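Local structure of cyclic nucleotide-gated potassium channel mll3241 (Mesorhizobium loti, 4MUV) at residues R41-G46 with V98-T103; D57-V62 with F83-L88. The protein is a homotetrameric potassium channel regulated by cyclic nucleotides and opened by cAMP, and the piece described here is its cytoplasmic cyclic nucleotide-binding domain, with cGMP bound. The protein carries 3 engineered substitutions. All coordinates share one frame; numbering follows the deposited sequence. Where two conformers were deposited one is given.

Interaction 1 of 2, residues R41-G46 with V98-T103; sequences RTVPAG and VSAATT. With PCG (cyclic guanosine monophosphate), chain C.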
loop_
_atom_site.group_PDB
_atom_site.type_symbol
_atom_site.label_atom_id
_atom_site.label_comp_id
_atom_site.label_asym_id
_atom_site.label_seq_id
_atom_site.Cartn_x
_atom_site.Cartn_y
_atom_site.Cartn_z
ATOM N N ARG A 41 1.922 2.175 -10.211
ATOM C CA ARG A 41 0.929 1.484 -11.013
ATOM C C ARG A 41 -0.341 2.300 -11.074
ATOM O O ARG A 41 -0.788 2.793 -10.067
ATOM C CB ARG A 41 0.571 0.142 -10.357
ATOM C CG ARG A 41 1.755 -0.797 -10.150
ATOM C CD ARG A 41 2.174 -1.301 -11.506
ATOM N NE ARG A 41 3.296 -2.254 -11.531
ATOM C CZ ARG A 41 4.557 -1.963 -11.863
ATOM N NH1 ARG A 41 4.933 -0.719 -12.126
ATOM N NH2 ARG A 41 5.458 -2.950 -11.959
ATOM N N THR A 42 -0.948 2.389 -12.247
ATOM C CA THR A 42 -2.275 2.951 -12.383
ATOM C C THR A 42 -3.268 1.836 -12.692
ATOM O O THR A 42 -3.010 0.958 -13.524
ATOM C CB THR A 42 -2.299 4.050 -13.450
ATOM O OG1 THR A 42 -1.443 5.120 -13.042
ATOM C CG2 THR A 42 -3.692 4.615 -13.642
ATOM N N VAL A 43 -4.387 1.855 -11.982
ATOM C CA VAL A 43 -5.430 0.834 -12.089
ATOM C C VAL A 43 -6.736 1.476 -12.553
ATOM O O VAL A 43 -7.156 2.472 -11.981
ATOM C CB VAL A 43 -5.628 0.113 -10.722
ATOM C CG1 VAL A 43 -6.715 -0.946 -10.813
ATOM C CG2 VAL A 43 -4.332 -0.516 -10.270
ATOM N N PRO A 44 -7.356 0.932 -13.616
ATOM C CA PRO A 44 -8.602 1.527 -14.119
ATOM C C PRO A 44 -9.750 1.341 -13.134
ATOM O O PRO A 44 -9.818 0.364 -12.387
ATOM C CB PRO A 44 -8.884 0.760 -15.417
ATOM C CG PRO A 44 -8.158 -0.509 -15.284
ATOM C CD PRO A 44 -6.969 -0.260 -14.386
ATOM N N ALA A 45 -10.660 2.296 -13.181
ATOM C CA ALA A 45 -11.843 2.270 -12.367
ATOM C C ALA A 45 -12.536 0.919 -12.438
ATOM O O ALA A 45 -12.726 0.357 -13.507
ATOM C CB ALA A 45 -12.783 3.380 -12.814
ATOM N N GLY A 46 -12.898 0.407 -11.272
ATOM C CA GLY A 46 -13.655 -0.826 -11.136
ATOM C C GLY A 46 -12.813 -2.084 -10.978
ATOM O O GLY A 46 -13.320 -3.100 -10.483
ATOM N N VAL A 98 -10.309 -5.087 -2.428
ATOM C CA VAL A 98 -10.092 -3.675 -2.684
ATOM C C VAL A 98 -10.044 -3.503 -4.193
ATOM O O VAL A 98 -9.328 -4.217 -4.878
ATOM C CB VAL A 98 -8.772 -3.189 -2.040
ATOM C CG1 VAL A 98 -8.570 -1.695 -2.282
ATOM C CG2 VAL A 98 -8.731 -3.533 -0.566
ATOM N N SER A 99 -10.792 -2.526 -4.683
ATOM C CA SER A 99 -10.963 -2.239 -6.098
ATOM C C SER A 99 -10.702 -0.752 -6.351
ATOM O O SER A 99 -10.902 0.076 -5.456
ATOM C CB SER A 99 -12.407 -2.541 -6.513
ATOM O OG SER A 99 -12.820 -3.854 -6.189
ATOM N N ALA A 100 -10.294 -0.406 -7.556
ATOM C CA ALA A 100 -10.222 0.997 -7.915
ATOM C C ALA A 100 -11.640 1.571 -7.928
ATOM O O ALA A 100 -12.555 0.984 -8.501
ATOM C CB ALA A 100 -9.587 1.162 -9.276
ATOM N N ALA A 101 -11.834 2.724 -7.291
ATOM C CA ALA A 101 -13.117 3.413 -7.335
ATOM C C ALA A 101 -13.133 4.300 -8.594
ATOM O O ALA A 101 -13.810 4.004 -9.565
ATOM C CB ALA A 101 -13.309 4.216 -6.064
ATOM N N THR A 102 -12.348 5.366 -8.570
ATOM C CA THR A 102 -11.977 6.078 -9.763
ATOM C C THR A 102 -10.699 5.421 -10.271
ATOM O O THR A 102 -10.127 4.550 -9.613
ATOM C CB THR A 102 -11.718 7.562 -9.443
ATOM O OG1 THR A 102 -10.665 7.685 -8.479
ATOM C CG2 THR A 102 -12.978 8.241 -8.926
ATOM N N THR A 103 -10.223 5.844 -11.430
ATOM C CA THR A 103 -8.884 5.485 -11.857
ATOM C C THR A 103 -7.943 5.872 -10.734
ATOM O O THR A 103 -8.064 6.947 -10.189
ATOM C CB THR A 103 -8.488 6.272 -13.100
ATOM O OG1 THR A 103 -9.574 6.279 -14.019
ATOM C CG2 THR A 103 -7.249 5.652 -13.714
HETATM P PA PCG C . -5.266 -6.968 3.464
HETATM O O1A PCG C . -3.849 -7.406 3.156
HETATM O O2A PCG C . -6.065 -7.869 4.337
HETATM O "O5'" PCG C . -6.016 -6.776 2.127
HETATM C "C5'" PCG C . -7.169 -6.063 2.094
HETATM C "C4'" PCG C . -6.895 -4.686 2.724
HETATM O "O4'" PCG C . -7.990 -3.697 2.773
HETATM C "C3'" PCG C . -6.478 -4.847 4.027
HETATM O "O3'" PCG C . -5.186 -5.525 4.123
HETATM C "C2'" PCG C . -6.478 -3.352 4.548
HETATM O "O2'" PCG C . -5.192 -2.777 4.312
HETATM C "C1'" PCG C . -7.478 -2.711 3.796
HETATM N N9 PCG C . -8.604 -2.199 4.518
HETATM C C8 PCG C . -8.990 -0.885 4.635
HETATM N N7 PCG C . -10.021 -0.748 5.471
HETATM C C5 PCG C . -10.307 -2.022 5.901
HETATM C C6 PCG C . -11.303 -2.516 6.811
HETATM O O6 PCG C . -12.158 -1.821 7.411
HETATM N N1 PCG C . -11.274 -3.878 6.996
HETATM C C2 PCG C . -10.343 -4.723 6.413
HETATM N N2 PCG C . -10.399 -6.040 6.683
HETATM N N3 PCG C . -9.379 -4.290 5.539
HETATM C C4 PCG C . -9.414 -2.896 5.328
#
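T42 and T103, both exposed, meet methyl to methyl, CG2 of T42 lying 3.7 Å from CG2 of T103. The same T103 methyl, anti to its backbone N (chi1 -44° for OG1), leans over the carbonyl oxygen of V43. That oxygen also receives a CA-H...O contact from T103, with T103 CA 3.5 Å from V43 O. V43 itself turns CG1 to A100, whose CB sits 3.9 Å from it; the V43 side chain also packs on I49, V104 and L106. P44 meets A100 through its carbonyl: P44 O comes to 3.2 Å from A100 CB, and the A100 methyl packs against V43 CG1 and this carbonyl together. A45 then lays its CB across the turn that follows strand 97-100, 3.5 Å from A101 O and close to the backbone N of T103. G46 supplies the one hydrogen bond between the segments, G46 N to A100 O at 2.9 Å, the donor standing well above the carbonyl plane. At its phi of 92° a CB would jam against the carbonyl O of A45. The contact thus ties the turn after strand 39-43 to the one after strand 97-100, where the chain passes, twice, between the two sheets of the cupin-type beta roll. One hydrogen bond fixes the G46 end; the rest is close packing of small groups, tight where the buried A100 methyl meets P44 O.

Interaction 2 of 2, residues D57-V62 with F83-L88; sequences DRMFFV and FGEMAL. With PCG (cyclic guanosine monophosphate), chain C.
F60 and F83 form an antiparallel hydrogen-bonded pair, each N giving its hydrogen to the other's O at 2.9 Å. Their rings lie at 22° to each other but are slid apart, and F60 CB sits over one face of the F83 ring, a CH-pi contact, 3.9 Å from its centroid. F60 CD2 approaches F83 CE2 to 3.4 Å, and V62 CG2 meets the rim of the F83 ring in its plane. The F83 ring gets there because its CG stands between the backbone N and carbonyl carbon (chi1 65°). An alanine here would probably open a gap against F60 and V62 and leave V62 CG2 without its aromatic neighbour. On the other side of the strand, M59 CB presses on the backbone of F83 and G84, its sulfur lies beside E85 CB, and L88 brings CD1 across M59 at about a right angle. G84 lies close against M59 CA and R58 O, and its positive phi suits glycine. Past it the chain enters helix 85-90 and turns to the nucleotide, as part of the phosphate-binding cassette: A87 N donates to PCG O1A, G84 N to PCG O2' at 2.8 Å, and O2' to E85 OE2 at 2.7 Å. The ribose hydroxyl is thus gripped between a backbone donor and a carboxylate. E85 OE2 also forms a salt bridge with R135, which probably favours the charged carboxylate.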
loop_
_atom_site.group_PDB
_atom_site.type_symbol
_atom_site.label_atom_id
_atom_site.label_comp_id
_atom_site.label_asym_id
_atom_site.label_seq_id
_atom_site.Cartn_x
_atom_site.Cartn_y
_atom_site.Cartn_z
ATOM N N ASP A 57 1.313 -10.490 -1.171
ATOM C CA ASP A 57 2.765 -10.392 -1.272
ATOM C C ASP A 57 3.224 -8.963 -1.476
ATOM O O ASP A 57 4.388 -8.738 -1.772
ATOM C CB ASP A 57 3.266 -11.260 -2.436
ATOM C CG ASP A 57 2.746 -10.779 -3.776
ATOM O OD1 ASP A 57 1.859 -9.891 -3.780
ATOM O OD2 ASP A 57 3.172 -11.331 -4.831
ATOM N N ARG A 58 2.326 -8.008 -1.307
ATOM C CA ARG A 58 2.679 -6.604 -1.438
ATOM C C ARG A 58 1.622 -5.741 -0.778
ATOM O O ARG A 58 0.545 -6.214 -0.420
ATOM C CB ARG A 58 2.778 -6.247 -2.909
ATOM C CG ARG A 58 1.446 -6.328 -3.618
ATOM C CD ARG A 58 1.591 -6.501 -5.108
ATOM N NE ARG A 58 2.148 -7.800 -5.424
ATOM C CZ ARG A 58 2.615 -8.152 -6.613
ATOM N NH1 ARG A 58 2.594 -7.297 -7.629
ATOM N NH2 ARG A 58 3.104 -9.365 -6.784
ATOM N N MET A 59 1.937 -4.466 -0.595
ATOM C CA MET A 59 0.929 -3.496 -0.166
ATOM C C MET A 59 1.034 -2.268 -1.054
ATOM O O MET A 59 1.906 -2.194 -1.932
ATOM C CB MET A 59 1.038 -3.139 1.316
ATOM C CG MET A 59 2.291 -2.379 1.663
ATOM S SD MET A 59 2.251 -1.625 3.299
ATOM C CE MET A 59 0.988 -0.384 3.049
ATOM N N PHE A 60 0.121 -1.327 -0.848
ATOM C CA PHE A 60 -0.097 -0.245 -1.796
ATOM C C PHE A 60 -0.341 1.065 -1.059
ATOM O O PHE A 60 -1.087 1.109 -0.066
ATOM C CB PHE A 60 -1.315 -0.524 -2.651
ATOM C CG PHE A 60 -1.257 -1.827 -3.395
ATOM C CD1 PHE A 60 -0.707 -1.882 -4.663
ATOM C CD2 PHE A 60 -1.787 -2.973 -2.847
ATOM C CE1 PHE A 60 -0.658 -3.066 -5.369
ATOM C CE2 PHE A 60 -1.743 -4.176 -3.546
ATOM C CZ PHE A 60 -1.177 -4.217 -4.809
ATOM N N PHE A 61 0.276 2.140 -1.560
ATOM C CA PHE A 61 0.052 3.508 -1.093
ATOM C C PHE A 61 -0.727 4.231 -2.166
ATOM O O PHE A 61 -0.317 4.290 -3.316
ATOM C CB PHE A 61 1.390 4.189 -0.818
ATOM C CG PHE A 61 2.162 3.481 0.236
ATOM C CD1 PHE A 61 2.979 2.419 -0.085
ATOM C CD2 PHE A 61 2.012 3.828 1.568
ATOM C CE1 PHE A 61 3.648 1.740 0.896
ATOM C CE2 PHE A 61 2.669 3.128 2.555
ATOM C CZ PHE A 61 3.493 2.086 2.216
ATOM N N VAL A 62 -1.885 4.783 -1.792
ATOM C CA VAL A 62 -2.704 5.523 -2.758
ATOM C C VAL A 62 -2.118 6.917 -2.937
ATOM O O VAL A 62 -1.875 7.630 -1.959
ATOM C CB VAL A 62 -4.164 5.655 -2.288
ATOM C CG1 VAL A 62 -4.997 6.387 -3.307
ATOM C CG2 VAL A 62 -4.766 4.285 -2.012
ATOM N N PHE A 83 -3.179 0.389 1.879
ATOM C CA PHE A 83 -3.881 -0.871 2.102
ATOM C C PHE A 83 -3.003 -2.042 1.687
ATOM O O PHE A 83 -2.068 -1.890 0.905
ATOM C CB PHE A 83 -5.217 -0.862 1.358
ATOM C CG PHE A 83 -5.098 -0.806 -0.135
ATOM C CD1 PHE A 83 -5.030 0.403 -0.795
ATOM C CD2 PHE A 83 -5.086 -1.965 -0.885
ATOM C CE1 PHE A 83 -4.918 0.441 -2.178
ATOM C CE2 PHE A 83 -4.968 -1.920 -2.263
ATOM C CZ PHE A 83 -4.888 -0.731 -2.909
ATOM N N GLY A 84 -3.344 -3.224 2.215
ATOM C CA GLY A 84 -2.599 -4.445 1.939
ATOM C C GLY A 84 -1.587 -4.811 3.001
ATOM O O GLY A 84 -0.951 -5.858 2.912
ATOM N N GLU A 85 -1.452 -3.954 4.016
ATOM C CA GLU A 85 -0.520 -4.232 5.106
ATOM C C GLU A 85 -0.936 -5.426 5.957
ATOM O O GLU A 85 -0.099 -6.109 6.506
ATOM C CB GLU A 85 -0.346 -3.007 6.021
ATOM C CG GLU A 85 -1.523 -2.636 6.940
ATOM C CD GLU A 85 -2.744 -2.140 6.163
ATOM O OE1 GLU A 85 -2.569 -1.571 5.058
ATOM O OE2 GLU A 85 -3.878 -2.330 6.647
ATOM N N MET A 86 -2.226 -5.711 6.055
ATOM C CA MET A 86 -2.663 -6.722 7.009
ATOM C C MET A 86 -2.124 -8.094 6.665
ATOM O O MET A 86 -1.661 -8.812 7.550
ATOM C CB MET A 86 -4.188 -6.738 7.127
ATOM C CG MET A 86 -4.740 -5.488 7.787
ATOM S SD MET A 86 -6.523 -5.269 7.642
ATOM C CE MET A 86 -7.068 -6.544 8.768
ATOM N N ALA A 87 -2.165 -8.466 5.391
ATOM C CA ALA A 87 -1.671 -9.788 4.992
ATOM C C ALA A 87 -0.172 -9.888 5.199
ATOM O O ALA A 87 0.346 -10.961 5.514
ATOM C CB ALA A 87 -1.995 -10.052 3.558
ATOM N N LEU A 88 0.534 -8.774 5.017
ATOM C CA LEU A 88 1.979 -8.781 5.207
ATOM C C LEU A 88 2.380 -8.949 6.669
ATOM O O LEU A 88 3.386 -9.598 6.972
ATOM C CB LEU A 88 2.618 -7.530 4.616
ATOM C CG LEU A 88 2.358 -7.261 3.141
ATOM C CD1 LEU A 88 3.125 -6.030 2.662
ATOM C CD2 LEU A 88 2.717 -8.461 2.302
HETATM P PA PCG C . -5.266 -6.968 3.464
HETATM O O1A PCG C . -3.849 -7.406 3.156
HETATM O O2A PCG C . -6.065 -7.869 4.337
HETATM O "O5'" PCG C . -6.016 -6.776 2.127
HETATM C "C5'" PCG C . -7.169 -6.063 2.094
HETATM C "C4'" PCG C . -6.895 -4.686 2.724
HETATM O "O4'" PCG C . -7.990 -3.697 2.773
HETATM C "C3'" PCG C . -6.478 -4.847 4.027
HETATM O "O3'" PCG C . -5.186 -5.525 4.123
HETATM C "C2'" PCG C . -6.478 -3.352 4.548
HETATM O "O2'" PCG C . -5.192 -2.777 4.312
HETATM C "C1'" PCG C . -7.478 -2.711 3.796
HETATM N N9 PCG C . -8.604 -2.199 4.518
HETATM C C8 PCG C . -8.990 -0.885 4.635
HETATM N N7 PCG C . -10.021 -0.748 5.471
HETATM C C5 PCG C . -10.307 -2.022 5.901
HETATM C C6 PCG C . -11.303 -2.516 6.811
HETATM O O6 PCG C . -12.158 -1.821 7.411
HETATM N N1 PCG C . -11.274 -3.878 6.996
HETATM C C2 PCG C . -10.343 -4.723 6.413
HETATM N N2 PCG C . -10.399 -6.040 6.683
HETATM N N3 PCG C . -9.379 -4.290 5.539
HETATM C C4 PCG C . -9.414 -2.896 5.328
#

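Interaction 2 is nested along the chain inside the loop closed by interaction 1, and their centres lie 15 Å apart. Helix 85-90 and strand 97-100 follow one another, and the two contacts meet where V98 CG1 packs 3.6 Å from F83 CE2. Both reach cGMP, but differently: in interaction 2, G84, E85 and A87 hydrogen-bond its ribose hydroxyl and phosphate, while F83 and M86 pack on it. V98, from the 98-103 segment, likewise packs, its CG2 3.4 Å from PCG O4'. R94 and S95, in the loop between, add hydrogen bonds to the nucleotide, and D139 adds another from helix 122-139. Residues 41-46 and 99-103 lie farther off, at the roll's outer end.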